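Local coordinates for insecticidal crystal protein Cry7Cal (Bacillus thuringiensis, PDB 5ZI1) that is toxic to locusts as a three-domain delta-endotoxin, probably recognising receptors on insect gut cells and forming membrane pores with its helical domain, at residues 126-129 with 130-133; 192-195 with 196-200; 221-224 with 225-229; 70-73 with 74-77. All coordinates share one frame; numbering follows the deposited sequence.

Overall arrangement
All four contacts are local and lie in the N-terminal helical domain, the domain that in delta-endotoxins is associated with pore formation. Along the chain the order is contact 4, at the start of helix 73-101, then contact 1, in the chain leaving helix 107-127, contact 2 within helix 169-202 and contact 3 near the end of helix 208-227. Contacts 1 and 4 touch, Ser133 packing on Val75, with centres about 13 Å apart. Contacts 2 and 3 have the same separation and meet through Tyr194, which packs on Met222, Thr223 and Leu227. Through these two pairs, neighbouring parts of the bundle touch. The centres of contacts 3 and 4 are about 22 Å apart.

Contact 1 (126-129 with 130-133); sequences FAMP and SFRS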
ATOM      1  N   PHE A 126     -10.710  25.177  -9.057  1.00 44.03           N
ATOM      2  CA  PHE A 126     -10.639  25.465 -10.489  1.00 47.15           C
ATOM      3  C   PHE A 126      -9.778  24.447 -11.235  1.00 47.04           C
ATOM      4  O   PHE A 126     -10.108  24.063 -12.364  1.00 47.12           O
ATOM      5  CB  PHE A 126     -10.104  26.883 -10.709  1.00 45.33           C
ATOM      6  CG  PHE A 126      -9.954  27.259 -12.156  1.00 46.55           C
ATOM      7  CD1 PHE A 126      -8.754  27.039 -12.827  1.00 56.39           C
ATOM      8  CD2 PHE A 126     -11.004  27.820 -12.852  1.00 47.06           C
ATOM      9  CE1 PHE A 126      -8.618  27.381 -14.162  1.00 52.28           C
ATOM     10  CE2 PHE A 126     -10.868  28.170 -14.188  1.00 49.26           C
ATOM     11  CZ  PHE A 126      -9.680  27.952 -14.836  1.00 50.05           C
ATOM     12  N   ALA A 127      -8.673  23.991 -10.631  1.00 50.94           N
ATOM     13  CA  ALA A 127      -7.686  23.221 -11.399  1.00 47.28           C
ATOM     14  C   ALA A 127      -7.962  21.724 -11.445  1.00 47.52           C
ATOM     15  O   ALA A 127      -7.689  21.086 -12.464  1.00 51.68           O
ATOM     16  CB  ALA A 127      -6.287  23.443 -10.833  1.00 49.89           C
ATOM     17  N   MET A 128      -8.464  21.137 -10.357  1.00 46.17           N
ATOM     18  CA  MET A 128      -8.706  19.693 -10.323  1.00 43.00           C
ATOM     19  C   MET A 128      -9.404  19.136 -11.554  1.00 46.62           C
ATOM     20  O   MET A 128      -8.965  18.075 -12.035  1.00 45.57           O
ATOM     21  CB  MET A 128      -9.491  19.327  -9.052  1.00 45.52           C
ATOM     22  CG  MET A 128      -8.639  19.370  -7.780  1.00 47.27           C
ATOM     23  SD  MET A 128      -7.102  18.391  -7.896  1.00 45.29           S
ATOM     24  CE  MET A 128      -7.737  16.714  -7.926  1.00 38.04           C
ATOM     25  N   PRO A 129     -10.466  19.761 -12.114  1.00 46.17           N
ATOM     26  CA  PRO A 129     -11.094  19.174 -13.309  1.00 42.47           C
ATOM     27  C   PRO A 129     -10.135  18.978 -14.473  1.00 45.73           C
ATOM     28  O   PRO A 129     -10.334  18.055 -15.267  1.00 47.53           O
ATOM     29  CB  PRO A 129     -12.213  20.177 -13.656  1.00 44.19           C
ATOM     30  CG  PRO A 129     -12.570  20.786 -12.370  1.00 45.18           C
ATOM     31  CD  PRO A 129     -11.262  20.897 -11.600  1.00 44.74           C
ATOM     32  N   SER A 130      -9.103  19.812 -14.608  1.00 47.64           N
ATOM     33  CA  SER A 130      -8.126  19.606 -15.677  1.00 50.09           C
ATOM     34  C   SER A 130      -7.348  18.298 -15.520  1.00 49.10           C
ATOM     35  O   SER A 130      -6.710  17.849 -16.481  1.00 49.02           O
ATOM     36  CB  SER A 130      -7.136  20.771 -15.724  1.00 52.08           C
ATOM     37  OG  SER A 130      -7.808  22.017 -15.860  1.00 56.44           O
ATOM     38  N   PHE A 131      -7.376  17.678 -14.338  1.00 43.94           N
ATOM     39  CA  PHE A 131      -6.642  16.436 -14.109  1.00 47.24           C
ATOM     40  C   PHE A 131      -7.518  15.207 -14.304  1.00 46.38           C
ATOM     41  O   PHE A 131      -7.077  14.085 -14.030  1.00 48.08           O
ATOM     42  CB  PHE A 131      -6.013  16.436 -12.706  1.00 47.44           C
ATOM     43  CG  PHE A 131      -5.212  17.689 -12.389  1.00 44.29           C
ATOM     44  CD1 PHE A 131      -4.364  18.256 -13.338  1.00 44.83           C
ATOM     45  CD2 PHE A 131      -5.323  18.299 -11.156  1.00 42.57           C
ATOM     46  CE1 PHE A 131      -3.648  19.390 -13.055  1.00 36.09           C
ATOM     47  CE2 PHE A 131      -4.612  19.442 -10.870  1.00 41.88           C
ATOM     48  CZ  PHE A 131      -3.775  19.982 -11.816  1.00 43.98           C
ATOM     49  N   ARG A 132      -8.752  15.403 -14.767  1.00 45.87           N
ATOM     50  CA  ARG A 132      -9.683  14.332 -15.107  1.00 47.82           C
ATOM     51  C   ARG A 132     -10.432  14.660 -16.397  1.00 46.07           C
ATOM     52  O   ARG A 132     -11.602  14.298 -16.553  1.00 52.99           O
ATOM     53  CB  ARG A 132     -10.669  14.063 -13.962  1.00 45.86           C
ATOM     54  CG  ARG A 132     -11.373  15.295 -13.416  1.00 51.00           C
ATOM     55  CD  ARG A 132     -12.711  14.907 -12.807  1.00 49.41           C
ATOM     56  NE  ARG A 132     -13.343  15.968 -12.033  1.00 59.66           N
ATOM     57  CZ  ARG A 132     -14.192  16.885 -12.520  1.00 61.87           C
ATOM     58  NH1 ARG A 132     -14.508  16.907 -13.814  1.00 57.37           N
ATOM     59  NH2 ARG A 132     -14.718  17.796 -11.707  1.00 50.14           N
ATOM     60  N   SER A 133      -9.761  15.353 -17.318  1.00 49.29           N
ATOM     61  CA  SER A 133     -10.256  15.640 -18.660  1.00 51.09           C
ATOM     62  C   SER A 133     -10.957  14.438 -19.277  1.00 53.52           C
ATOM     63  O   SER A 133     -10.416  13.333 -19.297  1.00 57.54           O
ATOM     64  CB  SER A 133      -9.087  16.069 -19.542  1.00 55.59           C
ATOM     65  OG  SER A 133      -9.321  17.336 -20.129  1.00 63.50           O
TER
HETATM   66  O   HOH W   1      -9.210  23.806 -15.059  1.00 54.64           O
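Met128 and Phe131 form a Met-aromatic contact where the chain leaves helix 107-127 in the N-terminal helical bundle. SD of Met128 lies 5.0 Å from the centroid of the Phe131 ring and 87° off its normal, which places the sulfur at the ring edge. The nearest ring atom is CD2 of Phe131, 3.7 Å from Met128 SD, and the two side chains cross at about a right angle. Bends at both chi2 and chi3 curl the methionine chain, whose other neighbours include Tyr144 and Ala147 of helix 141-165. One face of the Phe131 ring is met by a polar atom: Ala127 O is 3.8 Å from CE2 of Phe131, displaced toward the rim.

Backbone bonds hold the turn with an i+3 to i spacing. Ser130 N donates to Ala127 O at 2.9 Å, with a bent N-H...O angle of 136°. Phe131 N reaches Met128 O at 2.8 Å, and Arg132 N reaches Pro129 O at 3.1 Å. All three donors stand above the carbonyl planes.

The third kind of interaction is the laying of a flat cation on an aliphatic surface. CG of Arg132 sits between its own backbone N and carbonyl carbon (chi1 50°), and from there the extended chain returns over the proline. Pro129 CA lies beneath the centre of the guanidinium, 3.9 Å from its plane. At one end of that group, Arg132 NH2 comes 3.7 Å from Pro129 CG.

Contact 2 (192-195 with 196-200); sequences KWYK and EGLNK
Lys192 and Glu196, one alpha-helical turn apart in helix 169-202, run side by side and point the same way, while their backbones pair in the regular i+4 to i pattern. Glu196 N donates to Lys192 O at 2.9 Å along a bent N-H...O path of 135°. The next bond is nearly straight: Gly197 N meets Trp193 O at 172°. Leu198 N then pairs with Tyr194 O at 3.1 Å and Asn199 N with Lys195 O at 2.9 Å, so all four carbonyls of 192-195 are satisfied. Glu196 O is taken by Lys200 N and Asn199 O by ND2 of Asn203.

The side-chain charges are looser. Lys192 NZ stays 4.1 Å from Glu196 OE2, beyond a salt bridge, although the opposite charges probably still attract. That same OE2 of Glu196 lies over the centre of one face of the Trp193 ring. Lys200 instead sends NZ away to Ile67 O.

On the side facing helix 208-227 the contact is apolar. Tyr194, its CG anti to the backbone N (chi1 173°), offers one ring face to Leu198, whose CD1 is 3.5 Å from CE2 of Tyr194.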
ATOM      1  N   LYS A 192     -12.360   4.014  -8.904  1.00 45.84           N
ATOM      2  CA  LYS A 192     -13.037   3.700 -10.162  1.00 47.04           C
ATOM      3  C   LYS A 192     -12.053   3.560 -11.322  1.00 46.86           C
ATOM      4  O   LYS A 192     -12.086   2.574 -12.063  1.00 49.56           O
ATOM      5  CB  LYS A 192     -14.074   4.785 -10.460  1.00 48.08           C
ATOM      6  CG  LYS A 192     -14.570   4.866 -11.896  1.00 47.97           C
ATOM      7  CD  LYS A 192     -15.475   6.107 -12.049  1.00 60.67           C
ATOM      8  CE  LYS A 192     -16.331   6.067 -13.315  1.00 61.42           C
ATOM      9  NZ  LYS A 192     -17.219   4.869 -13.324  1.00 72.10           N
ATOM     10  N   TRP A 193     -11.165   4.535 -11.495  1.00 43.12           N
ATOM     11  CA  TRP A 193     -10.250   4.480 -12.624  1.00 48.48           C
ATOM     12  C   TRP A 193      -9.057   3.561 -12.388  1.00 49.61           C
ATOM     13  O   TRP A 193      -8.486   3.069 -13.366  1.00 49.62           O
ATOM     14  CB  TRP A 193      -9.816   5.897 -12.996  1.00 49.35           C
ATOM     15  CG  TRP A 193     -10.950   6.579 -13.701  1.00 52.64           C
ATOM     16  CD1 TRP A 193     -11.937   7.332 -13.132  1.00 51.55           C
ATOM     17  CD2 TRP A 193     -11.266   6.496 -15.093  1.00 50.27           C
ATOM     18  NE1 TRP A 193     -12.825   7.745 -14.082  1.00 49.14           N
ATOM     19  CE2 TRP A 193     -12.437   7.249 -15.299  1.00 56.12           C
ATOM     20  CE3 TRP A 193     -10.662   5.868 -16.193  1.00 54.33           C
ATOM     21  CZ2 TRP A 193     -13.019   7.397 -16.556  1.00 51.23           C
ATOM     22  CZ3 TRP A 193     -11.244   6.018 -17.441  1.00 52.03           C
ATOM     23  CH2 TRP A 193     -12.411   6.773 -17.608  1.00 53.50           C
ATOM     24  N   TYR A 194      -8.694   3.277 -11.131  1.00 49.27           N
ATOM     25  CA  TYR A 194      -7.765   2.176 -10.877  1.00 46.16           C
ATOM     26  C   TYR A 194      -8.344   0.866 -11.386  1.00 48.13           C
ATOM     27  O   TYR A 194      -7.670   0.096 -12.084  1.00 46.69           O
ATOM     28  CB  TYR A 194      -7.445   2.053  -9.382  1.00 45.47           C
ATOM     29  CG  TYR A 194      -6.615   0.806  -9.060  1.00 42.02           C
ATOM     30  CD1 TYR A 194      -5.256   0.787  -9.303  1.00 43.11           C
ATOM     31  CD2 TYR A 194      -7.205  -0.347  -8.539  1.00 46.99           C
ATOM     32  CE1 TYR A 194      -4.485  -0.343  -9.054  1.00 47.48           C
ATOM     33  CE2 TYR A 194      -6.445  -1.491  -8.262  1.00 41.26           C
ATOM     34  CZ  TYR A 194      -5.078  -1.479  -8.534  1.00 48.54           C
ATOM     35  OH  TYR A 194      -4.274  -2.575  -8.285  1.00 47.99           O
ATOM     36  N   LYS A 195      -9.607   0.598 -11.039  1.00 48.64           N
ATOM     37  CA  LYS A 195     -10.263  -0.637 -11.451  1.00 51.38           C
ATOM     38  C   LYS A 195     -10.522  -0.678 -12.951  1.00 52.70           C
ATOM     39  O   LYS A 195     -10.562  -1.765 -13.541  1.00 49.15           O
ATOM     40  CB  LYS A 195     -11.575  -0.808 -10.687  1.00 44.60           C
ATOM     41  CG  LYS A 195     -11.390  -1.161  -9.216  1.00 47.95           C
ATOM     42  CD  LYS A 195     -12.745  -1.364  -8.531  1.00 56.20           C
ATOM     43  CE  LYS A 195     -12.607  -1.721  -7.048  1.00 57.67           C
ATOM     44  NZ  LYS A 195     -13.950  -1.841  -6.382  1.00 70.92           N
ATOM     45  N   GLU A 196     -10.710   0.480 -13.586  1.00 48.92           N
ATOM     46  CA  GLU A 196     -10.973   0.464 -15.015  1.00 48.44           C
ATOM     47  C   GLU A 196      -9.700   0.192 -15.809  1.00 47.98           C
ATOM     48  O   GLU A 196      -9.718  -0.616 -16.740  1.00 48.72           O
ATOM     49  CB  GLU A 196     -11.628   1.777 -15.447  1.00 46.52           C
ATOM     50  CG  GLU A 196     -12.719   1.561 -16.473  1.00 59.11           C
ATOM     51  CD  GLU A 196     -13.820   2.600 -16.380  1.00 67.18           C
ATOM     52  OE1 GLU A 196     -14.504   2.839 -17.395  1.00 78.13           O
ATOM     53  OE2 GLU A 196     -14.002   3.181 -15.288  1.00 64.96           O
ATOM     54  N   GLY A 197      -8.592   0.854 -15.458  1.00 45.55           N
ATOM     55  CA  GLY A 197      -7.309   0.506 -16.054  1.00 45.57           C
ATOM     56  C   GLY A 197      -6.973  -0.962 -15.872  1.00 48.24           C
ATOM     57  O   GLY A 197      -6.509  -1.632 -16.806  1.00 42.73           O
ATOM     58  N   LEU A 198      -7.228  -1.494 -14.674  1.00 43.58           N
ATOM     59  CA  LEU A 198      -7.088  -2.928 -14.480  1.00 45.36           C
ATOM     60  C   LEU A 198      -7.967  -3.691 -15.457  1.00 47.59           C
ATOM     61  O   LEU A 198      -7.498  -4.604 -16.148  1.00 48.64           O
ATOM     62  CB  LEU A 198      -7.415  -3.299 -13.038  1.00 48.30           C
ATOM     63  CG  LEU A 198      -6.236  -3.191 -12.070  1.00 45.36           C
ATOM     64  CD1 LEU A 198      -6.564  -3.904 -10.787  1.00 45.15           C
ATOM     65  CD2 LEU A 198      -4.979  -3.772 -12.713  1.00 41.08           C
ATOM     66  N   ASN A 199      -9.239  -3.296 -15.562  1.00 44.05           N
ATOM     67  CA  ASN A 199     -10.172  -4.020 -16.423  1.00 47.12           C
ATOM     68  C   ASN A 199      -9.732  -3.972 -17.885  1.00 51.15           C
ATOM     69  O   ASN A 199      -9.745  -4.992 -18.591  1.00 48.11           O
ATOM     70  CB  ASN A 199     -11.583  -3.445 -16.263  1.00 50.98           C
ATOM     71  CG  ASN A 199     -12.606  -4.197 -17.085  1.00 51.28           C
ATOM     72  OD1 ASN A 199     -12.936  -5.346 -16.781  1.00 55.02           O
ATOM     73  ND2 ASN A 199     -13.088  -3.572 -18.146  1.00 48.87           N
ATOM     74  N   LYS A 200      -9.322  -2.795 -18.350  1.00 46.29           N
ATOM     75  CA  LYS A 200      -8.835  -2.672 -19.711  1.00 46.41           C
ATOM     76  C   LYS A 200      -7.604  -3.556 -19.944  1.00 53.05           C
ATOM     77  O   LYS A 200      -7.540  -4.297 -20.933  1.00 54.52           O
ATOM     78  CB  LYS A 200      -8.542  -1.200 -19.992  1.00 49.25           C
ATOM     79  CG  LYS A 200      -7.985  -0.904 -21.376  1.00 55.75           C
ATOM     80  CD  LYS A 200      -7.276   0.441 -21.358  1.00 56.43           C
ATOM     81  CE  LYS A 200      -7.259   1.080 -22.732  1.00 55.81           C
ATOM     82  NZ  LYS A 200      -5.917   1.233 -23.293  1.00 60.09           N
TER

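Contact 3 (221-224 with 225-229); sequences EMTI and MVLDL
Bends at chi2 (-59°) and chi3 (-76°) curl the Met222 side chain so that its CE rests 3.6 Å from CG2 of Val226, the two residues running alongside each other. Met225 is straight at chi2 and turns only at chi3 (-88°), which brings its CE against two neighbours at once. That methyl lies 3.8 Å from SD of Met222 and 3.7 Å from CB of Glu221. The sulfur and methyl groups therefore form a continuous apolar strip, covered by Thr142 of helix 141-165 and by Val63 and Leu66 of helix 54-67.

The backbone beneath is helix 208-227 of the N-terminal bundle, and near its end it widens into a pi-type turn. Met225 N still follows the alpha pattern, bonding to Glu221 O. Met222 O then accepts twice, from Val226 N at 2.7 Å and from Leu227 N at 3.0 Å, the first four residues on and the second five. The five-residue spacing persists in Asp228 N to Thr223 O at 2.8 Å, nearly along the C=O axis.

The Asp228 carboxylate lies close to the Thr223 carbonyl, and the five-residue bond from Asp228 N probably helps to place it there. OD2 of Asp228 is 3.3 Å from Thr223 O; the two acceptors share no hydrogen and would probably repel, and the charge finds its compensation in a salt bridge from OD2 to Arg251. A water also donates to that oxygen, and more weakly to Ile224 O. Thr223 gives its own polar end to Arg219 O, while CD1 of Leu227 lies 3.7 Å from Thr223 OG1.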
ATOM      1  N   GLU A 221       2.647  -0.528  -9.737  1.00 38.75           N
ATOM      2  CA  GLU A 221       3.047   0.875  -9.770  1.00 42.22           C
ATOM      3  C   GLU A 221       1.922   1.804  -9.300  1.00 43.36           C
ATOM      4  O   GLU A 221       2.191   2.778  -8.586  1.00 40.78           O
ATOM      5  CB  GLU A 221       3.518   1.246 -11.172  1.00 42.17           C
ATOM      6  CG  GLU A 221       4.849   0.527 -11.580  1.00 45.87           C
ATOM      7  CD  GLU A 221       5.499   1.172 -12.787  1.00 54.25           C
ATOM      8  OE1 GLU A 221       5.022   2.252 -13.197  1.00 57.35           O
ATOM      9  OE2 GLU A 221       6.485   0.611 -13.335  1.00 62.36           O
ATOM     10  N   MET A 222       0.665   1.531  -9.684  1.00 38.54           N
ATOM     11  CA  MET A 222      -0.437   2.427  -9.306  1.00 48.76           C
ATOM     12  C   MET A 222      -0.851   2.266  -7.854  1.00 43.32           C
ATOM     13  O   MET A 222      -1.435   3.195  -7.281  1.00 47.06           O
ATOM     14  CB  MET A 222      -1.659   2.221 -10.202  1.00 40.64           C
ATOM     15  CG  MET A 222      -1.361   2.476 -11.655  1.00 40.13           C
ATOM     16  SD  MET A 222      -0.782   4.160 -11.919  1.00 49.32           S
ATOM     17  CE  MET A 222      -2.368   5.031 -11.784  1.00 53.12           C
ATOM     18  N   THR A 223      -0.579   1.103  -7.260  1.00 44.81           N
ATOM     19  CA  THR A 223      -0.655   0.982  -5.811  1.00 41.24           C
ATOM     20  C   THR A 223       0.251   2.010  -5.151  1.00 47.83           C
ATOM     21  O   THR A 223      -0.177   2.749  -4.247  1.00 45.40           O
ATOM     22  CB  THR A 223      -0.277  -0.443  -5.410  1.00 46.23           C
ATOM     23  OG1 THR A 223      -1.267  -1.343  -5.929  1.00 48.21           O
ATOM     24  CG2 THR A 223      -0.188  -0.604  -3.895  1.00 48.50           C
ATOM     25  N   ILE A 224       1.499   2.100  -5.633  1.00 43.79           N
ATOM     26  CA  ILE A 224       2.475   3.041  -5.098  1.00 42.58           C
ATOM     27  C   ILE A 224       2.118   4.475  -5.467  1.00 38.75           C
ATOM     28  O   ILE A 224       2.260   5.389  -4.657  1.00 44.34           O
ATOM     29  CB  ILE A 224       3.881   2.681  -5.614  1.00 44.78           C
ATOM     30  CG1 ILE A 224       4.340   1.331  -5.066  1.00 45.76           C
ATOM     31  CG2 ILE A 224       4.879   3.792  -5.291  1.00 39.92           C
ATOM     32  CD1 ILE A 224       5.697   0.904  -5.600  1.00 44.78           C
ATOM     33  N   MET A 225       1.726   4.712  -6.711  1.00 45.51           N
ATOM     34  CA  MET A 225       1.472   6.084  -7.142  1.00 46.97           C
ATOM     35  C   MET A 225       0.135   6.612  -6.633  1.00 46.01           C
ATOM     36  O   MET A 225       0.041   7.789  -6.266  1.00 44.02           O
ATOM     37  CB  MET A 225       1.529   6.186  -8.662  1.00 45.37           C
ATOM     38  CG  MET A 225       2.960   6.258  -9.213  1.00 49.11           C
ATOM     39  SD  MET A 225       3.004   6.592 -10.996  1.00 53.55           S
ATOM     40  CE  MET A 225       2.898   4.916 -11.623  1.00 48.81           C
ATOM     41  N   VAL A 226      -0.899   5.766  -6.584  1.00 41.31           N
ATOM     42  CA  VAL A 226      -2.234   6.259  -6.272  1.00 47.23           C
ATOM     43  C   VAL A 226      -2.823   5.657  -4.998  1.00 42.19           C
ATOM     44  O   VAL A 226      -3.170   6.401  -4.081  1.00 42.98           O
ATOM     45  CB  VAL A 226      -3.178   6.040  -7.460  1.00 45.53           C
ATOM     46  CG1 VAL A 226      -4.609   6.514  -7.094  1.00 38.46           C
ATOM     47  CG2 VAL A 226      -2.646   6.788  -8.657  1.00 40.62           C
ATOM     48  N   LEU A 227      -2.951   4.324  -4.925  1.00 40.66           N
ATOM     49  CA  LEU A 227      -3.744   3.734  -3.845  1.00 40.52           C
ATOM     50  C   LEU A 227      -3.157   4.042  -2.469  1.00 48.09           C
ATOM     51  O   LEU A 227      -3.905   4.282  -1.506  1.00 46.34           O
ATOM     52  CB  LEU A 227      -3.871   2.223  -4.014  1.00 38.39           C
ATOM     53  CG  LEU A 227      -4.415   1.693  -5.322  1.00 43.96           C
ATOM     54  CD1 LEU A 227      -4.624   0.167  -5.228  1.00 39.96           C
ATOM     55  CD2 LEU A 227      -5.703   2.448  -5.696  1.00 39.24           C
ATOM     56  N   ASP A 228      -1.823   4.034  -2.358  1.00 43.55           N
ATOM     57  CA  ASP A 228      -1.180   4.284  -1.075  1.00 46.42           C
ATOM     58  C   ASP A 228      -1.468   5.686  -0.552  1.00 42.82           C
ATOM     59  O   ASP A 228      -1.265   5.945   0.635  1.00 48.19           O
ATOM     60  CB  ASP A 228       0.339   4.053  -1.189  1.00 37.88           C
ATOM     61  CG  ASP A 228       0.703   2.570  -1.330  1.00 44.34           C
ATOM     62  OD1 ASP A 228      -0.162   1.701  -1.062  1.00 43.22           O
ATOM     63  OD2 ASP A 228       1.868   2.257  -1.696  1.00 46.93           O
ATOM     64  N   LEU A 229      -1.917   6.598  -1.414  1.00 44.75           N
ATOM     65  CA  LEU A 229      -2.363   7.912  -0.958  1.00 47.45           C
ATOM     66  C   LEU A 229      -3.697   7.844  -0.222  1.00 44.76           C
ATOM     67  O   LEU A 229      -3.923   8.636   0.693  1.00 46.16           O
ATOM     68  CB  LEU A 229      -2.516   8.868  -2.139  1.00 42.26           C
ATOM     69  CG  LEU A 229      -1.287   9.462  -2.818  1.00 50.41           C
ATOM     70  CD1 LEU A 229      -1.782  10.350  -3.971  1.00 48.33           C
ATOM     71  CD2 LEU A 229      -0.422  10.251  -1.838  1.00 39.60           C
TER
HETATM   72  O   HOH W   2       3.651   3.930  -1.862  1.00 47.54           O

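Contact 4 (70-73 with 74-77); sequences EITE and AVVS
Ile71 meets Val75 and Val76 across the start of helix 73-101, the tight part of the contact. CG2 of Ile71 is 3.5 Å from CG1 of Val75, closer than carbons usually pack, and is equally near CG2 of Val76. Both valines are crossed at about a right angle. The Ile71-Val76 pair joins the residue just before the N-cap to the fourth residue of the helix, the spacing of a hydrophobic staple. Pro139 and Leu140 also pack on Ile71, and Glu64 accepts its backbone N-H.

The other side is open to solvent and looser. Thr72 occupies the N-cap position, yet its side chain makes no capping bond: OG1 of Thr72, between backbone N and carbonyl carbon (chi1 57°), is 3.8 Å from Val75 N, too long for one. The extended Glu73 side chain leads outward, and the backbone makes the bonds. Thr72 O accepts two, an almost straight one from Val76 N (171°) and a bent one from Val75 N at 2.9 Å. Ser77 N pairs with Glu73 O.

With its cap side chain unengaged, this helix start appears to depend on apolar stapling and carbonyl bonds, and Glu73's negative charge probably suits the helix dipole.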
ATOM      1  N   GLU A  70      -2.352   7.556 -24.989  1.00 59.87           N
ATOM      2  CA  GLU A  70      -1.631   8.813 -24.899  1.00 64.33           C
ATOM      3  C   GLU A  70      -2.604   9.931 -24.532  1.00 59.07           C
ATOM      4  O   GLU A  70      -3.817   9.780 -24.620  1.00 57.57           O
ATOM      5  CB  GLU A  70      -0.908   9.122 -26.218  1.00 63.69           C
ATOM      6  CG  GLU A  70       0.448   9.840 -26.060  1.00 68.60           C
ATOM      7  CD  GLU A  70       1.592   8.900 -25.649  1.00 77.15           C
ATOM      8  OE1 GLU A  70       2.542   9.361 -24.959  1.00 73.57           O
ATOM      9  OE2 GLU A  70       1.538   7.699 -26.013  1.00 75.83           O
ATOM     10  N   ILE A  71      -2.048  11.050 -24.087  1.00 59.52           N
ATOM     11  CA  ILE A  71      -2.795  12.266 -23.815  1.00 56.86           C
ATOM     12  C   ILE A  71      -2.501  13.263 -24.930  1.00 57.67           C
ATOM     13  O   ILE A  71      -1.353  13.392 -25.372  1.00 62.78           O
ATOM     14  CB  ILE A  71      -2.422  12.847 -22.434  1.00 57.96           C
ATOM     15  CG1 ILE A  71      -2.491  11.761 -21.358  1.00 58.85           C
ATOM     16  CG2 ILE A  71      -3.347  13.995 -22.057  1.00 52.11           C
ATOM     17  CD1 ILE A  71      -1.903  12.171 -20.025  1.00 53.59           C
ATOM     18  N   THR A  72      -3.541  13.955 -25.396  1.00 61.18           N
ATOM     19  CA  THR A  72      -3.364  14.977 -26.421  1.00 62.28           C
ATOM     20  C   THR A  72      -2.626  16.180 -25.849  1.00 64.35           C
ATOM     21  O   THR A  72      -2.824  16.559 -24.688  1.00 61.79           O
ATOM     22  CB  THR A  72      -4.717  15.416 -26.993  1.00 60.25           C
ATOM     23  OG1 THR A  72      -5.579  15.886 -25.940  1.00 57.16           O
ATOM     24  CG2 THR A  72      -5.372  14.260 -27.722  1.00 55.65           C
ATOM     25  N   GLU A  73      -1.758  16.783 -26.671  1.00 65.21           N
ATOM     26  CA  GLU A  73      -0.948  17.895 -26.185  1.00 68.20           C
ATOM     27  C   GLU A  73      -1.807  19.035 -25.640  1.00 62.37           C
ATOM     28  O   GLU A  73      -1.359  19.767 -24.754  1.00 63.07           O
ATOM     29  CB  GLU A  73      -0.010  18.385 -27.295  1.00 64.15           C
ATOM     30  CG  GLU A  73      -0.468  19.644 -28.026  1.00 80.51           C
ATOM     31  CD  GLU A  73       0.500  20.079 -29.129  1.00 93.95           C
ATOM     32  OE1 GLU A  73       0.135  20.973 -29.929  1.00 92.78           O
ATOM     33  OE2 GLU A  73       1.626  19.529 -29.209  1.00 96.01           O
ATOM     34  N   ALA A  74      -3.045  19.187 -26.114  1.00 56.39           N
ATOM     35  CA  ALA A  74      -3.881  20.261 -25.589  1.00 61.28           C
ATOM     36  C   ALA A  74      -4.199  20.034 -24.116  1.00 62.58           C
ATOM     37  O   ALA A  74      -4.272  20.988 -23.332  1.00 62.91           O
ATOM     38  CB  ALA A  74      -5.171  20.381 -26.395  1.00 59.16           C
ATOM     39  N   VAL A  75      -4.380  18.773 -23.725  1.00 59.42           N
ATOM     40  CA  VAL A  75      -4.748  18.449 -22.354  1.00 58.98           C
ATOM     41  C   VAL A  75      -3.513  18.381 -21.465  1.00 57.88           C
ATOM     42  O   VAL A  75      -3.535  18.868 -20.327  1.00 57.00           O
ATOM     43  CB  VAL A  75      -5.554  17.138 -22.331  1.00 55.98           C
ATOM     44  CG1 VAL A  75      -5.482  16.499 -20.971  1.00 57.84           C
ATOM     45  CG2 VAL A  75      -6.994  17.416 -22.704  1.00 62.74           C
ATOM     46  N   VAL A  76      -2.420  17.787 -21.964  1.00 56.59           N
ATOM     47  CA  VAL A  76      -1.156  17.815 -21.226  1.00 55.28           C
ATOM     48  C   VAL A  76      -0.780  19.248 -20.886  1.00 56.65           C
ATOM     49  O   VAL A  76      -0.541  19.597 -19.722  1.00 56.25           O
ATOM     50  CB  VAL A  76      -0.039  17.134 -22.036  1.00 54.02           C
ATOM     51  CG1 VAL A  76       1.331  17.460 -21.442  1.00 53.39           C
ATOM     52  CG2 VAL A  76      -0.241  15.650 -22.072  1.00 55.32           C
ATOM     53  N   SER A  77      -0.736  20.101 -21.910  1.00 56.21           N
ATOM     54  CA  SER A  77      -0.279  21.472 -21.740  1.00 57.53           C
ATOM     55  C   SER A  77      -1.153  22.235 -20.753  1.00 56.42           C
ATOM     56  O   SER A  77      -0.652  23.089 -20.010  1.00 56.61           O
ATOM     57  CB  SER A  77      -0.245  22.167 -23.107  1.00 57.41           C
ATOM     58  OG  SER A  77      -0.510  23.555 -23.004  1.00 64.50           O
TER